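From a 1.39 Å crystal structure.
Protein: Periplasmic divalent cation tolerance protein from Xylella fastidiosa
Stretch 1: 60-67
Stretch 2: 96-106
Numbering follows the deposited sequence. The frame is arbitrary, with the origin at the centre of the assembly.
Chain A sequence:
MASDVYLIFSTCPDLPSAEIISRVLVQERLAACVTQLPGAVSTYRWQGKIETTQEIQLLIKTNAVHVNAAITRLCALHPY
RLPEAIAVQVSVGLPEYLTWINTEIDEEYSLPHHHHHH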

# COMPACT_ATOMS: atom_id res chain seq x y z
N ILE A 60 2.97 -0.77 1.86
CA ILE A 60 3.31 -1.59 0.72
C ILE A 60 4.75 -1.33 0.37
O ILE A 60 5.12 -0.19 0.14
CB ILE A 60 2.41 -1.23 -0.45
CG1 ILE A 60 0.97 -1.55 -0.10
CG2 ILE A 60 2.81 -1.99 -1.70
CD1 ILE A 60 -0.04 -0.74 -0.88
N LYS A 61 5.56 -2.38 0.31
CA LYS A 61 6.97 -2.21 0.01
C LYS A 61 7.20 -2.62 -1.43
O LYS A 61 6.92 -3.74 -1.82
CB LYS A 61 7.83 -3.08 0.94
CG LYS A 61 8.20 -2.43 2.27
CD LYS A 61 7.07 -2.41 3.26
CE LYS A 61 6.88 -3.76 3.92
NZ LYS A 61 5.68 -3.76 4.77
N THR A 62 7.73 -1.70 -2.22
CA THR A 62 7.92 -1.98 -3.62
C THR A 62 9.14 -1.21 -4.08
O THR A 62 9.90 -0.72 -3.26
CB THR A 62 6.64 -1.64 -4.42
OG1 THR A 62 6.79 -2.08 -5.78
CG2 THR A 62 6.31 -0.16 -4.38
N ASN A 63 9.35 -1.11 -5.38
CA ASN A 63 10.44 -0.29 -5.88
C ASN A 63 9.95 0.68 -6.93
O ASN A 63 8.79 0.63 -7.33
CB ASN A 63 11.60 -1.16 -6.38
CG ASN A 63 11.25 -2.01 -7.58
OD1 ASN A 63 10.20 -1.81 -8.20
ND2 ASN A 63 12.11 -2.95 -7.93
N ALA A 64 10.84 1.56 -7.37
CA ALA A 64 10.48 2.65 -8.24
C ALA A 64 9.80 2.14 -9.48
O ALA A 64 8.81 2.72 -9.92
CB ALA A 64 11.71 3.46 -8.62
N VAL A 65 10.32 1.07 -10.06
CA VAL A 65 9.78 0.63 -11.34
C VAL A 65 8.40 0.01 -11.19
O VAL A 65 7.69 -0.16 -12.18
CB VAL A 65 10.74 -0.27 -12.14
CG1 VAL A 65 12.05 0.46 -12.41
CG2 VAL A 65 10.97 -1.60 -11.46
N HIS A 66 8.01 -0.31 -9.96
CA HIS A 66 6.69 -0.90 -9.73
C HIS A 66 5.71 0.00 -9.01
O HIS A 66 4.57 -0.38 -8.82
CB HIS A 66 6.78 -2.21 -8.95
CG HIS A 66 7.44 -3.31 -9.71
ND1 HIS A 66 8.80 -3.49 -9.71
CD2 HIS A 66 6.92 -4.27 -10.50
CE1 HIS A 66 9.10 -4.53 -10.48
NE2 HIS A 66 7.97 -5.02 -10.96
N VAL A 67 6.15 1.19 -8.60
CA VAL A 67 5.28 2.07 -7.84
C VAL A 67 3.96 2.34 -8.55
O VAL A 67 2.89 2.17 -7.95
CB VAL A 67 5.97 3.40 -7.51
CG1 VAL A 67 4.96 4.44 -7.04
CG2 VAL A 67 7.01 3.17 -6.44
N GLU A 96 20.70 -6.06 2.14
CA GLU A 96 20.10 -7.33 1.73
C GLU A 96 18.59 -7.21 1.69
O GLU A 96 17.93 -7.91 0.92
CB GLU A 96 20.51 -8.47 2.67
CG GLU A 96 20.29 -9.86 2.10
CD GLU A 96 20.43 -10.98 3.14
OE1 GLU A 96 20.88 -10.71 4.27
OE2 GLU A 96 20.08 -12.14 2.80
N TYR A 97 18.04 -6.33 2.51
CA TYR A 97 16.60 -6.17 2.52
C TYR A 97 16.13 -5.41 1.28
O TYR A 97 15.16 -5.81 0.63
CB TYR A 97 16.11 -5.48 3.80
CG TYR A 97 14.61 -5.40 3.83
CD1 TYR A 97 13.85 -6.53 4.06
CD2 TYR A 97 13.97 -4.20 3.59
CE1 TYR A 97 12.47 -6.46 4.07
CE2 TYR A 97 12.60 -4.13 3.59
CZ TYR A 97 11.87 -5.26 3.83
OH TYR A 97 10.50 -5.19 3.83
N LEU A 98 16.84 -4.35 0.92
CA LEU A 98 16.52 -3.62 -0.30
C LEU A 98 16.69 -4.53 -1.50
O LEU A 98 15.86 -4.52 -2.42
CB LEU A 98 17.41 -2.40 -0.43
CG LEU A 98 17.36 -1.40 0.73
CD1 LEU A 98 18.46 -0.37 0.52
CD2 LEU A 98 16.01 -0.72 0.87
N THR A 99 17.75 -5.34 -1.49
CA THR A 99 17.97 -6.28 -2.59
C THR A 99 16.83 -7.28 -2.66
O THR A 99 16.34 -7.60 -3.75
CB THR A 99 19.33 -6.99 -2.44
OG1 THR A 99 20.36 -6.01 -2.61
CG2 THR A 99 19.50 -8.09 -3.50
N TRP A 100 16.39 -7.78 -1.51
CA TRP A 100 15.28 -8.73 -1.48
C TRP A 100 13.99 -8.13 -2.08
O TRP A 100 13.32 -8.78 -2.89
CB TRP A 100 15.04 -9.24 -0.06
CG TRP A 100 13.83 -10.08 0.05
CD1 TRP A 100 13.71 -11.41 -0.27
CD2 TRP A 100 12.54 -9.65 0.49
NE1 TRP A 100 12.41 -11.83 -0.05
CE2 TRP A 100 11.68 -10.77 0.42
CE3 TRP A 100 12.03 -8.43 0.94
CZ2 TRP A 100 10.32 -10.70 0.78
CZ3 TRP A 100 10.68 -8.36 1.30
CH2 TRP A 100 9.85 -9.48 1.22
N ILE A 101 13.67 -6.90 -1.72
CA ILE A 101 12.49 -6.25 -2.27
C ILE A 101 12.60 -6.28 -3.78
O ILE A 101 11.66 -6.69 -4.47
CB ILE A 101 12.34 -4.81 -1.78
CG1 ILE A 101 11.92 -4.83 -0.31
CG2 ILE A 101 11.30 -4.05 -2.63
CD1 ILE A 101 11.93 -3.48 0.33
N ASN A 102 13.76 -5.87 -4.28
CA ASN A 102 13.95 -5.74 -5.71
C ASN A 102 13.92 -7.08 -6.41
O ASN A 102 13.30 -7.20 -7.46
CB ASN A 102 15.25 -5.00 -6.02
CG ASN A 102 15.13 -3.52 -5.81
OD1 ASN A 102 14.24 -2.88 -6.36
ND2 ASN A 102 16.02 -2.94 -5.01
N THR A 103 14.57 -8.08 -5.83
CA THR A 103 14.64 -9.39 -6.47
C THR A 103 13.30 -10.10 -6.46
O THR A 103 13.00 -10.91 -7.34
CB THR A 103 15.74 -10.29 -5.88
OG1 THR A 103 15.51 -10.48 -4.49
CG2 THR A 103 17.11 -9.64 -6.09
N GLU A 104 12.46 -9.79 -5.47
CA GLU A 104 11.13 -10.36 -5.41
C GLU A 104 10.26 -9.93 -6.57
O GLU A 104 9.38 -10.68 -7.00
CB GLU A 104 10.42 -9.97 -4.12
CG GLU A 104 10.88 -10.74 -2.91
CD GLU A 104 10.54 -12.22 -3.00
OE1 GLU A 104 11.47 -13.02 -3.27
OE2 GLU A 104 9.36 -12.57 -2.82
N ILE A 105 10.48 -8.72 -7.07
CA ILE A 105 9.56 -8.14 -8.04
C ILE A 105 10.18 -7.81 -9.40
O ILE A 105 9.45 -7.63 -10.37
CB ILE A 105 8.81 -6.90 -7.47
CG1 ILE A 105 9.77 -5.77 -7.10
CG2 ILE A 105 7.95 -7.31 -6.27
CD1 ILE A 105 9.05 -4.57 -6.44
N ASP A 106 11.50 -7.75 -9.47
CA ASP A 106 12.18 -7.46 -10.73
C ASP A 106 12.45 -8.75 -11.51
O ASP A 106 12.25 -9.84 -10.99
CB ASP A 106 13.49 -6.71 -10.49
CG ASP A 106 13.27 -5.28 -10.01
OD1 ASP A 106 14.25 -4.68 -9.52
OD2 ASP A 106 12.15 -4.75 -10.14

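A strand packed across a helix often combines aliphatic packing with a polar cluster near the end of the strand, and the periplasmic divalent cation tolerance protein of Xylella fastidiosa illustrates the pattern compactly. Strand 60-63 crosses the helix of stretch 2 at 78°, with 7.8 Å between the axes at closest approach, and the two stretches bury 382 Å² in total.

I60 is buried but lies out of reach of the helix, so the contact begins at K61. Its CA-to-CB bond points toward the helix, and its aliphatic stem supplies the packing surface: CB lies 4.2 Å from CD1 of I101, and CE lies 3.9 Å from OH of Y97. The end of the chain then leads away, which lets a lysine contribute methylenes here without burying its charge against the helix.

T62 follows with the alternation expected of a strand, its CA-to-CB bond pointing away. It still takes part: its carbonyl O is 3.7 Å from CG2 of I101, and its OG1, hydrogen-bonded elsewhere in the structure, is 3.4 Å from CD1 of I105. With that hydroxyl already satisfied, a methyl group can lie against it at little cost. The CA atoms of T62 and I101 are 6.4 Å apart, a close approach that the branched, buried isoleucine fills.

N63 turns toward the helix again and is the polar hub. Its amide suits this place because it can donate and accept at once. ND2 donates to OD1 of N102 at 2.6 Å and to OD2 of D106 at 2.9 Å, both nearly straight, so its two hydrogens tie N63 to two residues four apart in sequence. N102 and D106 leave their backbones sideways, and their ends come nearer to meet it. On the other side of the amide, OD1 of N63 accepts from ND1 of H66 at 2.7 Å, a bond that ties the hub to H66, the last contact residue of stretch 1.

A64 makes no contact, and V65 adds only a marginal one, its CG2 3.6 Å from OD2 of D106. H66 closes the interface. Held by N63, its imidazole presents one face to I105, whose CB sits 4.0 Å from the ring centroid and 17° off the normal, a CH-pi contact. At the ring edge, CE1 of H66 is 3.1 Å from OD2 of D106. Histidine thus serves twice, as a polar partner for the asparagine and as a flat surface for an aliphatic neighbour.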